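Carbohydrate kinase (Agrobacterium tumefaciens, PDB 2NWH) probably transfers a phosphoryl group from a nucleotide such as ATP to a carbohydrate or related small substrate, as a pfkB-family kinase of the ribokinase clan. Local coordinates at residues A[235-241]-A[309-314]; A[190-194]-A[204-208]; A[56-62]-A[80-86]; A[114-118]-A[142-146]; A[280-284]-A[300-305]. One frame throughout, in Å; residues are numbered along the deposited sequence.

Contact 1 (A[235-241]-A[309-314]); sequences EKAILHP and PQAEML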
# COMPACT_ATOMS: atom_id res chain seq x y z
N GLU A 235 8.95 11.12 18.36
CA GLU A 235 7.72 10.71 19.02
C GLU A 235 7.30 9.29 18.67
O GLU A 235 7.63 8.78 17.60
CB GLU A 235 6.59 11.66 18.64
CG GLU A 235 6.79 13.10 19.06
CD GLU A 235 5.69 14.03 18.53
OE1 GLU A 235 5.49 14.10 17.29
OE2 GLU A 235 5.03 14.70 19.37
N LYS A 236 6.54 8.66 19.56
CA LYS A 236 5.85 7.42 19.22
C LYS A 236 4.46 7.41 19.88
O LYS A 236 4.22 8.08 20.89
CB LYS A 236 6.68 6.19 19.60
CG LYS A 236 7.03 6.11 21.09
CD LYS A 236 8.01 4.98 21.38
CE LYS A 236 8.30 4.85 22.87
NZ LYS A 236 9.07 3.61 23.17
N ALA A 237 3.55 6.66 19.28
CA ALA A 237 2.22 6.49 19.82
C ALA A 237 1.75 5.07 19.60
O ALA A 237 2.31 4.34 18.77
CB ALA A 237 1.24 7.51 19.21
N ILE A 238 0.73 4.68 20.34
CA ILE A 238 0.24 3.31 20.32
C ILE A 238 -1.28 3.30 20.46
O ILE A 238 -1.84 4.20 21.09
CB ILE A 238 0.94 2.46 21.42
CG1 ILE A 238 0.87 0.98 21.11
CG2 ILE A 238 0.43 2.80 22.84
CD1 ILE A 238 2.20 0.33 21.30
N LEU A 239 -1.93 2.29 19.90
CA LEU A 239 -3.37 2.13 20.05
C LEU A 239 -3.79 1.28 21.28
O LEU A 239 -3.23 0.22 21.55
CB LEU A 239 -3.93 1.55 18.76
CG LEU A 239 -5.19 2.09 18.08
CD1 LEU A 239 -5.08 3.56 17.69
CD2 LEU A 239 -5.41 1.24 16.82
N HIS A 240 -4.79 1.77 22.02
CA HIS A 240 -5.36 1.00 23.13
C HIS A 240 -6.17 -0.22 22.65
O HIS A 240 -6.64 -0.23 21.50
CB HIS A 240 -6.23 1.90 24.03
CG HIS A 240 -5.48 3.00 24.71
ND1 HIS A 240 -6.10 4.03 25.38
CD2 HIS A 240 -4.14 3.25 24.81
CE1 HIS A 240 -5.19 4.86 25.87
NE2 HIS A 240 -4.00 4.41 25.53
N PRO A 241 -6.31 -1.26 23.51
CA PRO A 241 -7.26 -2.33 23.19
C PRO A 241 -8.68 -1.74 23.15
O PRO A 241 -8.97 -0.82 23.94
CB PRO A 241 -7.12 -3.31 24.37
CG PRO A 241 -5.82 -2.95 25.05
CD PRO A 241 -5.58 -1.50 24.77
N PRO A 309 -10.47 3.01 19.05
CA PRO A 309 -9.88 3.21 20.37
C PRO A 309 -9.00 4.46 20.44
O PRO A 309 -8.46 4.91 19.43
CB PRO A 309 -9.03 1.95 20.57
CG PRO A 309 -9.69 0.90 19.70
CD PRO A 309 -10.26 1.65 18.52
N GLN A 310 -8.84 5.02 21.64
CA GLN A 310 -7.88 6.11 21.84
C GLN A 310 -6.41 5.72 21.59
O GLN A 310 -6.05 4.54 21.70
CB GLN A 310 -8.04 6.74 23.22
CG GLN A 310 -9.07 7.86 23.24
CD GLN A 310 -8.87 8.87 22.10
OE1 GLN A 310 -7.73 9.18 21.71
NE2 GLN A 310 -9.98 9.37 21.56
N ALA A 311 -5.59 6.71 21.22
CA ALA A 311 -4.16 6.50 20.99
C ALA A 311 -3.40 7.14 22.14
O ALA A 311 -3.88 8.09 22.75
CB ALA A 311 -3.71 7.10 19.63
N GLU A 312 -2.24 6.58 22.45
CA GLU A 312 -1.42 7.04 23.57
C GLU A 312 -0.02 7.40 23.08
O GLU A 312 0.69 6.52 22.58
CB GLU A 312 -1.34 5.94 24.65
CG GLU A 312 -0.41 6.25 25.84
CD GLU A 312 -0.56 5.26 27.03
OE1 GLU A 312 -0.45 4.02 26.84
OE2 GLU A 312 -0.76 5.75 28.16
N MET A 313 0.37 8.67 23.20
CA MET A 313 1.77 9.07 22.97
C MET A 313 2.64 8.41 24.04
O MET A 313 2.19 8.21 25.18
CB MET A 313 1.95 10.60 23.03
CG MET A 313 1.76 11.35 21.71
SD MET A 313 2.96 11.07 20.38
CE MET A 313 2.21 12.14 19.15
N LEU A 314 3.87 8.08 23.68
CA LEU A 314 4.81 7.42 24.59
C LEU A 314 6.18 8.11 24.56
O LEU A 314 6.76 8.42 25.62
CB LEU A 314 4.94 5.93 24.21
CG LEU A 314 3.70 5.04 24.31
CD1 LEU A 314 4.02 3.64 23.78
CD2 LEU A 314 3.12 4.96 25.75
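Four backbone hydrogen bonds tie segment 309-314 to segment 235-241: Leu-314 N to Lys-236 O (2.8 Å), Ile-238 N to Glu-312 O (2.9 Å), Glu-312 N to Ile-238 O (2.8 Å) and His-240 N to Gln-310 O (3.1 Å, nearly linear at 171°). With the strand directions 154° apart, this is an antiparallel ladder in which Ile-238 and Glu-312 form the hydrogen-bonded pair, flanked by the non-hydrogen-bonded pairs Ala-237/Met-313 and Leu-239/Ala-311. CA-H...O contacts fill in between, such as Ala-237 CA to Glu-312 O at 3.2 Å. Apolar side chains meet on both faces. Ala-237 CB touches Met-313 SD (4.1 Å) and Leu-239 CD1 touches Ala-311 CB (4.3 Å) on the face covered by helix 271-286; on the other, Ile-238 CG2 meets Leu-314 CD1 (3.8 Å). The His-240 ring lies beside Glu-312, NE2 to CB 3.2 Å, and has Gln-310 O over one face. Cohesion across the two segments therefore rests on main-chain bonding, with modest apolar contacts, as expected of an edge strand closing the large sheet.

Contact 2 (A[190-194]-A[204-208]); sequences EAEAR and VRDWP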
# COMPACT_ATOMS: atom_id res chain seq x y z
N GLU A 190 3.98 -6.86 11.49
CA GLU A 190 5.05 -7.49 12.31
C GLU A 190 6.17 -8.23 11.56
O GLU A 190 7.36 -8.03 11.88
CB GLU A 190 4.44 -8.43 13.38
CG GLU A 190 4.21 -7.80 14.73
CD GLU A 190 5.41 -7.86 15.66
OE1 GLU A 190 5.96 -8.97 15.87
OE2 GLU A 190 5.78 -6.80 16.19
N ALA A 191 5.79 -9.08 10.61
CA ALA A 191 6.72 -9.92 9.82
C ALA A 191 7.70 -9.13 8.96
O ALA A 191 8.88 -9.50 8.83
CB ALA A 191 5.93 -10.87 8.92
N GLU A 192 7.20 -8.04 8.36
CA GLU A 192 7.98 -7.20 7.49
C GLU A 192 8.99 -6.41 8.31
O GLU A 192 10.13 -6.18 7.88
CB GLU A 192 7.05 -6.28 6.65
CG GLU A 192 6.08 -7.05 5.74
CD GLU A 192 4.81 -6.28 5.34
OE1 GLU A 192 4.60 -5.12 5.78
OE2 GLU A 192 4.00 -6.87 4.59
N ALA A 193 8.60 -6.02 9.53
CA ALA A 193 9.49 -5.32 10.43
C ALA A 193 10.68 -6.23 10.83
O ALA A 193 11.84 -5.82 10.68
CB ALA A 193 8.72 -4.83 11.65
N ARG A 194 10.39 -7.45 11.27
CA ARG A 194 11.45 -8.42 11.57
C ARG A 194 12.39 -8.64 10.38
O ARG A 194 13.61 -8.59 10.53
CB ARG A 194 10.87 -9.76 12.03
CG ARG A 194 10.81 -9.90 13.53
CD ARG A 194 10.08 -11.16 13.94
NE ARG A 194 8.83 -11.34 13.18
CZ ARG A 194 7.66 -11.66 13.73
NH1 ARG A 194 7.55 -11.82 15.05
NH2 ARG A 194 6.58 -11.80 12.96
N VAL A 204 5.63 -4.38 20.85
CA VAL A 204 5.28 -3.59 19.64
C VAL A 204 5.73 -2.13 19.78
O VAL A 204 6.20 -1.50 18.82
CB VAL A 204 3.76 -3.74 19.24
CG1 VAL A 204 3.08 -2.39 18.93
CG2 VAL A 204 3.59 -4.66 18.05
N ARG A 205 5.59 -1.60 20.99
CA ARG A 205 6.09 -0.28 21.33
C ARG A 205 7.62 -0.19 21.22
O ARG A 205 8.19 0.89 21.45
CB ARG A 205 5.66 0.08 22.76
CG ARG A 205 5.84 -1.05 23.76
CD ARG A 205 5.74 -0.53 25.18
NE ARG A 205 4.49 0.20 25.40
CZ ARG A 205 3.49 -0.22 26.19
NH1 ARG A 205 3.60 -1.38 26.86
NH2 ARG A 205 2.40 0.52 26.33
N ASP A 206 8.27 -1.31 20.86
CA ASP A 206 9.73 -1.36 20.76
C ASP A 206 10.24 -1.02 19.38
O ASP A 206 11.40 -0.63 19.22
CB ASP A 206 10.23 -2.74 21.16
CG ASP A 206 9.85 -3.07 22.63
OD1 ASP A 206 9.08 -4.08 22.97
OD2 ASP A 206 10.40 -2.38 23.54
N TRP A 207 9.37 -1.17 18.38
CA TRP A 207 9.81 -1.00 17.01
C TRP A 207 10.51 0.35 16.73
O TRP A 207 11.56 0.36 16.10
CB TRP A 207 8.69 -1.31 16.04
CG TRP A 207 8.44 -2.80 15.91
CD1 TRP A 207 7.28 -3.47 16.20
CD2 TRP A 207 9.36 -3.80 15.44
NE1 TRP A 207 7.42 -4.82 15.94
CE2 TRP A 207 8.69 -5.04 15.47
CE3 TRP A 207 10.69 -3.75 15.00
CZ2 TRP A 207 9.30 -6.25 15.08
CZ3 TRP A 207 11.30 -4.95 14.61
CH2 TRP A 207 10.60 -6.18 14.66
N PRO A 208 9.97 1.49 17.24
CA PRO A 208 10.63 2.79 16.98
C PRO A 208 12.17 2.85 17.23
O PRO A 208 12.90 3.18 16.31
CB PRO A 208 9.88 3.76 17.92
CG PRO A 208 8.52 3.15 18.06
CD PRO A 208 8.74 1.66 18.06
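Val-204 opens the second segment, the first modelled residue after a break in the chain, and its CG2 lies 3.6 Å from Glu-190 OE2. From here a type I beta turn runs to Trp-207, with Trp-207 N bonded to Val-204 O at 3.2 Å. Arg-205 and Asp-206, the middle residues of the turn, stay clear of segment 190-194. Trp-207 has the largest share, with 93 Å² of its surface covered by segment 190-194. Its NE1 donates to Glu-190 OE2 over 2.6 Å at 170°, and the carboxylate oxygen sits near the indole plane, as a good acceptor for this N-H should. The six-membered ring meanwhile lies flat against Ala-193: CB is 3.6 Å from the centroid and only 6° off the normal, a CH-pi contact. Farther along the ring, Trp-207 CH2 comes 3.9 Å from Arg-194 CG. Arg-194 NH1 also approaches Glu-190 OE1 at 3.4 Å, an ion pair by charge without a directed N-H. Pro-208 turns to strands 227-231 and 236-239 instead. Both Ala-193 and Trp-207 touch Val-221 of strand 219-223, so two consecutive helices are joined on one side of a central sheet, a layering characteristic of the alpha/beta ribokinase fold.

Contact 3 (A[56-62]-A[80-86]); sequences VRIIAPR and VEDTPFT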
# COMPACT_ATOMS: atom_id res chain seq x y z
N VAL A 56 -4.06 12.46 -6.94
CA VAL A 56 -3.08 11.35 -6.94
C VAL A 56 -2.73 10.97 -8.36
O VAL A 56 -3.62 10.89 -9.22
CB VAL A 56 -3.59 10.09 -6.17
CG1 VAL A 56 -2.47 8.98 -6.10
CG2 VAL A 56 -4.06 10.50 -4.74
N ARG A 57 -1.42 10.77 -8.60
CA ARG A 57 -0.92 10.25 -9.88
C ARG A 57 -0.10 8.98 -9.58
O ARG A 57 0.55 8.88 -8.52
CB ARG A 57 -0.06 11.31 -10.58
CG ARG A 57 0.74 10.80 -11.78
CD ARG A 57 1.58 11.92 -12.35
NE ARG A 57 2.32 11.54 -13.56
CZ ARG A 57 3.15 12.37 -14.19
NH1 ARG A 57 3.39 13.57 -13.69
NH2 ARG A 57 3.77 11.99 -15.29
N ILE A 58 -0.15 8.00 -10.48
CA ILE A 58 0.68 6.77 -10.31
C ILE A 58 1.52 6.47 -11.56
O ILE A 58 1.05 6.62 -12.69
CB ILE A 58 -0.15 5.51 -9.87
CG1 ILE A 58 0.79 4.31 -9.57
CG2 ILE A 58 -1.27 5.12 -10.94
CD1 ILE A 58 0.06 3.19 -8.78
N ILE A 59 2.75 6.03 -11.33
CA ILE A 59 3.62 5.52 -12.39
C ILE A 59 3.90 4.05 -12.04
O ILE A 59 4.57 3.76 -11.01
CB ILE A 59 4.94 6.29 -12.43
CG1 ILE A 59 4.70 7.77 -12.72
CG2 ILE A 59 5.89 5.73 -13.60
CD1 ILE A 59 6.03 8.62 -12.47
N ALA A 60 3.33 3.14 -12.84
CA ALA A 60 3.60 1.71 -12.69
C ALA A 60 4.01 1.09 -14.03
O ALA A 60 3.44 1.46 -15.08
CB ALA A 60 2.38 1.02 -12.17
N PRO A 61 4.93 0.11 -14.01
CA PRO A 61 5.25 -0.65 -15.25
C PRO A 61 3.95 -1.26 -15.75
O PRO A 61 3.12 -1.73 -14.95
CB PRO A 61 6.23 -1.72 -14.77
CG PRO A 61 6.97 -1.04 -13.61
CD PRO A 61 5.75 -0.38 -12.87
N ARG A 62 3.72 -1.16 -17.05
CA ARG A 62 2.44 -1.57 -17.63
C ARG A 62 2.73 -2.28 -18.96
O ARG A 62 3.60 -1.86 -19.71
CB ARG A 62 1.61 -0.33 -17.90
CG ARG A 62 0.27 -0.54 -18.56
CD ARG A 62 -0.79 -1.21 -17.62
NE ARG A 62 -0.87 -0.50 -16.32
CZ ARG A 62 -1.45 0.69 -16.11
NH1 ARG A 62 -2.06 1.36 -17.09
NH2 ARG A 62 -1.40 1.22 -14.90
N VAL A 80 -7.65 8.59 -10.03
CA VAL A 80 -6.18 8.57 -10.03
C VAL A 80 -5.74 8.84 -11.45
O VAL A 80 -6.24 8.18 -12.40
CB VAL A 80 -5.63 7.20 -9.55
CG1 VAL A 80 -4.10 7.08 -9.72
CG2 VAL A 80 -6.06 6.89 -8.05
N GLU A 81 -4.78 9.75 -11.59
CA GLU A 81 -4.11 9.97 -12.88
C GLU A 81 -3.11 8.84 -13.14
O GLU A 81 -2.13 8.67 -12.42
CB GLU A 81 -3.41 11.34 -12.90
CG GLU A 81 -2.76 11.66 -14.29
CD GLU A 81 -1.87 12.91 -14.27
OE1 GLU A 81 -1.66 13.50 -13.18
OE2 GLU A 81 -1.36 13.28 -15.36
N ASP A 82 -3.39 8.05 -14.16
CA ASP A 82 -2.57 6.89 -14.52
C ASP A 82 -1.62 7.31 -15.61
O ASP A 82 -2.05 7.52 -16.75
CB ASP A 82 -3.45 5.80 -15.13
CG ASP A 82 -2.67 4.52 -15.42
OD1 ASP A 82 -1.90 4.05 -14.54
OD2 ASP A 82 -2.85 3.96 -16.53
N THR A 83 -0.34 7.44 -15.28
CA THR A 83 0.69 7.69 -16.32
C THR A 83 1.67 6.51 -16.29
O THR A 83 2.67 6.55 -15.62
CB THR A 83 1.42 9.07 -16.12
OG1 THR A 83 2.05 9.13 -14.84
CG2 THR A 83 0.45 10.26 -16.22
N PRO A 84 1.35 5.42 -17.01
CA PRO A 84 2.09 4.17 -16.87
C PRO A 84 3.45 4.19 -17.54
O PRO A 84 3.68 4.94 -18.54
CB PRO A 84 1.17 3.14 -17.54
CG PRO A 84 0.48 3.96 -18.63
CD PRO A 84 0.24 5.31 -17.98
N PHE A 85 4.37 3.37 -17.02
CA PHE A 85 5.65 3.09 -17.70
C PHE A 85 5.39 1.93 -18.65
O PHE A 85 5.61 0.76 -18.33
CB PHE A 85 6.79 2.79 -16.69
CG PHE A 85 8.17 3.27 -17.16
CD1 PHE A 85 9.00 3.99 -16.30
CD2 PHE A 85 8.62 3.00 -18.46
CE1 PHE A 85 10.27 4.46 -16.70
CE2 PHE A 85 9.89 3.43 -18.88
CZ PHE A 85 10.72 4.18 -18.01
N THR A 86 4.88 2.24 -19.84
CA THR A 86 4.34 1.23 -20.80
C THR A 86 5.41 0.54 -21.61
O THR A 86 6.30 1.23 -22.19
CB THR A 86 3.34 1.90 -21.79
OG1 THR A 86 2.28 2.50 -21.03
CG2 THR A 86 2.72 0.90 -22.78
O HOH W 1 0.76 4.05 -14.05
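The main-chain ladder accounts for most of the polar groups between these parallel strands. Glu-81 N donates to Val-56 O and Ile-58 N to Glu-81 O, both at 2.9 Å; Thr-83 N donates to Ile-58 O at 3.1 Å. Ala-60 N is satisfied by water 1 (3.0 Å), which donates to Ile-58 O (2.9 Å) and Asp-82 OD1 (2.7 Å), bridging the interruption in strand 55-63. Regular pairing resumes with Phe-85 N to Ala-60 O (2.9 Å) and Arg-62 N to Phe-85 O (3.0 Å). Strand 55-63, helix 66-77 and strand 81-87 form a beta-alpha-beta unit at one border of the large sheet, and the helix touches both Arg-62 and Asp-82. These two residues make a bidentate salt bridge, Arg-62 NH1 to Asp-82 OD2 at 2.8 Å and Arg-62 NH2 to Asp-82 OD1 at 2.9 Å, while Pro-84 CB lies over one face of the guanidinium. Thr-83 OG1 accepts from Arg-57 NE at 2.7 Å and 170°. Glu-81 OE2 remains 4.5 Å from that same Arg-57 NE, beyond salt-bridge range.

Contact 4 (A[114-118]-A[142-146]); sequences LYKLF and ANLPE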
# COMPACT_ATOMS: atom_id res chain seq x y z
N LEU A 114 7.49 -7.94 -14.82
CA LEU A 114 7.58 -6.63 -15.50
C LEU A 114 8.20 -5.56 -14.62
O LEU A 114 8.87 -4.67 -15.14
CB LEU A 114 6.22 -6.18 -16.04
CG LEU A 114 6.32 -5.06 -17.10
CD1 LEU A 114 6.98 -5.55 -18.43
CD2 LEU A 114 4.97 -4.50 -17.37
N TYR A 115 8.01 -5.65 -13.29
CA TYR A 115 8.59 -4.62 -12.36
C TYR A 115 10.11 -4.53 -12.43
O TYR A 115 10.69 -3.48 -12.13
CB TYR A 115 8.14 -4.86 -10.89
CG TYR A 115 6.63 -4.82 -10.72
CD1 TYR A 115 5.87 -3.89 -11.42
CD2 TYR A 115 5.97 -5.68 -9.84
CE1 TYR A 115 4.48 -3.81 -11.29
CE2 TYR A 115 4.56 -5.62 -9.70
CZ TYR A 115 3.84 -4.67 -10.45
OH TYR A 115 2.48 -4.53 -10.34
N LYS A 116 10.76 -5.62 -12.82
CA LYS A 116 12.23 -5.64 -12.98
C LYS A 116 12.70 -4.68 -14.05
O LYS A 116 13.88 -4.32 -14.04
CB LYS A 116 12.74 -7.05 -13.34
CG LYS A 116 12.26 -8.11 -12.34
CD LYS A 116 12.88 -9.45 -12.61
CE LYS A 116 12.71 -10.32 -11.40
NZ LYS A 116 11.37 -10.95 -11.45
N LEU A 117 11.81 -4.25 -14.95
CA LEU A 117 12.17 -3.27 -15.99
C LEU A 117 12.24 -1.85 -15.46
O LEU A 117 12.80 -0.96 -16.13
CB LEU A 117 11.18 -3.30 -17.15
CG LEU A 117 11.12 -4.61 -17.97
CD1 LEU A 117 10.20 -4.43 -19.18
CD2 LEU A 117 12.47 -5.14 -18.39
N PHE A 118 11.71 -1.62 -14.26
CA PHE A 118 11.76 -0.28 -13.69
C PHE A 118 13.12 -0.13 -12.98
O PHE A 118 13.23 -0.25 -11.77
CB PHE A 118 10.57 -0.04 -12.75
CG PHE A 118 10.22 1.44 -12.58
CD1 PHE A 118 8.96 1.80 -12.09
CD2 PHE A 118 11.11 2.45 -13.01
CE1 PHE A 118 8.62 3.16 -11.91
CE2 PHE A 118 10.79 3.80 -12.86
CZ PHE A 118 9.54 4.15 -12.31
N ALA A 142 7.54 -1.79 -2.32
CA ALA A 142 8.72 -2.62 -2.47
C ALA A 142 8.58 -3.62 -3.62
O ALA A 142 9.37 -4.56 -3.72
CB ALA A 142 9.07 -3.30 -1.10
N ASN A 143 7.58 -3.41 -4.51
CA ASN A 143 7.53 -4.13 -5.79
C ASN A 143 8.64 -3.69 -6.74
O ASN A 143 9.05 -4.44 -7.66
CB ASN A 143 6.19 -3.96 -6.52
CG ASN A 143 5.08 -4.75 -5.91
OD1 ASN A 143 4.03 -4.20 -5.53
ND2 ASN A 143 5.29 -6.06 -5.80
N LEU A 144 9.09 -2.45 -6.58
CA LEU A 144 10.16 -1.91 -7.42
C LEU A 144 11.50 -2.56 -7.02
O LEU A 144 11.69 -2.95 -5.87
CB LEU A 144 10.30 -0.40 -7.21
CG LEU A 144 9.12 0.53 -7.52
CD1 LEU A 144 9.54 1.98 -7.23
CD2 LEU A 144 8.63 0.38 -8.94
N PRO A 145 12.43 -2.66 -7.96
CA PRO A 145 13.75 -3.23 -7.61
C PRO A 145 14.47 -2.51 -6.46
O PRO A 145 14.29 -1.31 -6.28
CB PRO A 145 14.55 -3.03 -8.91
CG PRO A 145 13.49 -3.10 -10.00
CD PRO A 145 12.34 -2.31 -9.39
N GLU A 146 15.31 -3.25 -5.72
CA GLU A 146 16.10 -2.67 -4.63
C GLU A 146 16.87 -1.41 -5.05
O GLU A 146 16.72 -0.35 -4.42
CB GLU A 146 17.02 -3.72 -3.96
CG GLU A 146 18.03 -3.16 -2.95
CD GLU A 146 18.58 -4.24 -1.98
OE1 GLU A 146 18.08 -5.39 -2.00
OE2 GLU A 146 19.49 -3.91 -1.17
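Tyr-115 in the m rotamer (chi1 -60°) lays its ring beside Asn-143: CD2 is 3.7 Å from Asn-143 CB, and Tyr-115 CB is 3.4 Å from Asn-143 O. Its hydroxyl bonds Ala-12 N. Phe-118 takes the t rotamer (chi1 -155°), which brings its CD1 to 3.5 Å from Leu-144 CD2. Leu-144 is mt (chi1 -60°, chi2 180°): its CA-to-CB bond points sideways, yet the isobutyl end comes nearer. Pro-145 packs its ring against the backbone of the other segment, its CD 3.4 Å from Tyr-115 O and 3.3 Å from Phe-118 O. The Lys-116 side chain, turned at chi4 (84°), starts away from segment 142-146 and forms a salt bridge with Asp-113. No hydrogen bond crosses, so the 289 Å² buried is van der Waals packing. Tyr-115 and Phe-118 also touch Pro-61, and Phe-118 stacks edge-to-face with Phe-85. With Pro-145 as N-cap of helix 146-158, segment 142-146 is the strand-to-helix connection after strand 137-141, typical of alpha/beta sandwiches such as the ribokinase fold.

Contact 5 (A[280-284]-A[300-305]); sequences AAAAI and SVEAML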
# COMPACT_ATOMS: atom_id res chain seq x y z
N ALA A 280 -9.15 3.96 11.57
CA ALA A 280 -10.54 4.13 11.08
C ALA A 280 -10.66 3.60 9.65
O ALA A 280 -11.60 2.86 9.28
CB ALA A 280 -10.93 5.59 11.13
N ALA A 281 -9.71 4.02 8.83
CA ALA A 281 -9.66 3.61 7.43
C ALA A 281 -9.54 2.08 7.27
O ALA A 281 -10.29 1.50 6.50
CB ALA A 281 -8.54 4.37 6.69
N ALA A 282 -8.66 1.44 8.02
CA ALA A 282 -8.54 -0.03 8.01
C ALA A 282 -9.87 -0.74 8.43
O ALA A 282 -10.36 -1.66 7.72
CB ALA A 282 -7.37 -0.45 8.95
N ALA A 283 -10.46 -0.24 9.52
CA ALA A 283 -11.72 -0.79 10.11
C ALA A 283 -12.84 -0.74 9.09
O ALA A 283 -13.63 -1.66 9.00
CB ALA A 283 -12.12 0.00 11.39
N ILE A 284 -12.91 0.35 8.32
CA ILE A 284 -13.97 0.51 7.34
C ILE A 284 -13.89 -0.64 6.34
O ILE A 284 -14.90 -1.17 5.96
CB ILE A 284 -13.87 1.84 6.61
CG1 ILE A 284 -14.33 2.98 7.54
CG2 ILE A 284 -14.67 1.85 5.24
CD1 ILE A 284 -13.86 4.37 7.00
N SER A 300 -16.67 8.70 5.42
CA SER A 300 -16.79 7.43 6.12
C SER A 300 -15.72 7.30 7.21
O SER A 300 -15.96 6.71 8.27
CB SER A 300 -16.77 6.24 5.15
OG SER A 300 -15.50 6.08 4.55
N VAL A 301 -14.55 7.87 6.97
CA VAL A 301 -13.51 7.85 7.97
C VAL A 301 -14.00 8.66 9.18
O VAL A 301 -13.92 8.21 10.30
CB VAL A 301 -12.13 8.38 7.43
CG1 VAL A 301 -11.18 8.69 8.61
CG2 VAL A 301 -11.47 7.34 6.46
N GLU A 302 -14.49 9.87 8.92
CA GLU A 302 -15.14 10.71 9.92
C GLU A 302 -16.18 9.93 10.73
O GLU A 302 -16.22 10.04 11.96
CB GLU A 302 -15.78 11.91 9.19
CG GLU A 302 -16.38 13.02 10.05
CD GLU A 302 -17.14 14.08 9.17
OE1 GLU A 302 -17.95 13.67 8.28
OE2 GLU A 302 -16.94 15.29 9.39
N ALA A 303 -17.00 9.10 10.06
CA ALA A 303 -18.04 8.34 10.74
C ALA A 303 -17.50 7.18 11.62
O ALA A 303 -18.13 6.82 12.63
CB ALA A 303 -19.09 7.83 9.74
N MET A 304 -16.37 6.59 11.21
CA MET A 304 -15.83 5.44 11.93
C MET A 304 -14.93 5.88 13.09
O MET A 304 -14.79 5.15 14.07
CB MET A 304 -15.08 4.48 10.98
CG MET A 304 -14.50 3.21 11.66
SD MET A 304 -15.73 2.02 12.24
CE MET A 304 -15.84 0.99 10.75
N LEU A 305 -14.37 7.07 12.98
CA LEU A 305 -13.41 7.54 13.97
C LEU A 305 -13.86 7.47 15.44
O LEU A 305 -13.07 7.13 16.31
CB LEU A 305 -12.91 8.94 13.60
CG LEU A 305 -11.68 9.37 14.39
CD1 LEU A 305 -10.48 8.46 13.96
CD2 LEU A 305 -11.39 10.88 14.15
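Two helical segments cross almost at right angles, their axes 98° apart and 8.8 Å at closest approach; the nearest CA pair, Ala-280 and Leu-305, is separated by 5.3 Å. Such proximity is possible because small residues line this part of the first helix. Ala-280 CB touches Val-301 CG1 (4.0 Å), Leu-305 CD1 (4.1 Å) and Met-304 CB (4.3 Å). One turn on, Ile-284 extends between Ser-300 and Met-304: its CD1 is 3.4 Å from Ser-300 O and 3.9 Å from Val-301 CG2, and its CG1 3.8 Å from Met-304 CB. The Met-304 side chain runs forward along the first helix, from Ala-280 to Ala-283, where CE lies 3.9 Å from Ala-283 CB. Ala-281 CB and Val-301 CG2 meet at 4.2 Å. No hydrogen bond crosses; Ser-300 OG bonds to Asp-295 O, so the 335 Å² interface is held by apolar contact. Helix 298-305 thus lies across helix 271-286, where Val-301 also meets Gln-277 and Leu-305 meets Arg-276, shortly before the chain enters edge strand 311-313.

Contacts 1 and 3 mark the two ends of the ten-stranded sheet, pairing strands 236-239/311-313 and 55-63/81-87, with centres 35 Å apart on opposite sides of the chain's centre. Along the chain contact 3 comes first, then 4 and 2; contact 5 falls between the two segments of contact 1. Contact 4 adjoins contact 3, centres 14 Å apart, through Pro-61 CG to Phe-118 CD1 at 3.8 Å. Contact 2 likewise meets contact 1, where Ile-238 CD1 is 3.7 Å from Val-204 CG1. Contact 5, 17 Å from contact 1 between centres, leads directly to the last strand. Sheet borders and helical layers thus come together as one alpha/beta body, consistent with a ribokinase-type kinase.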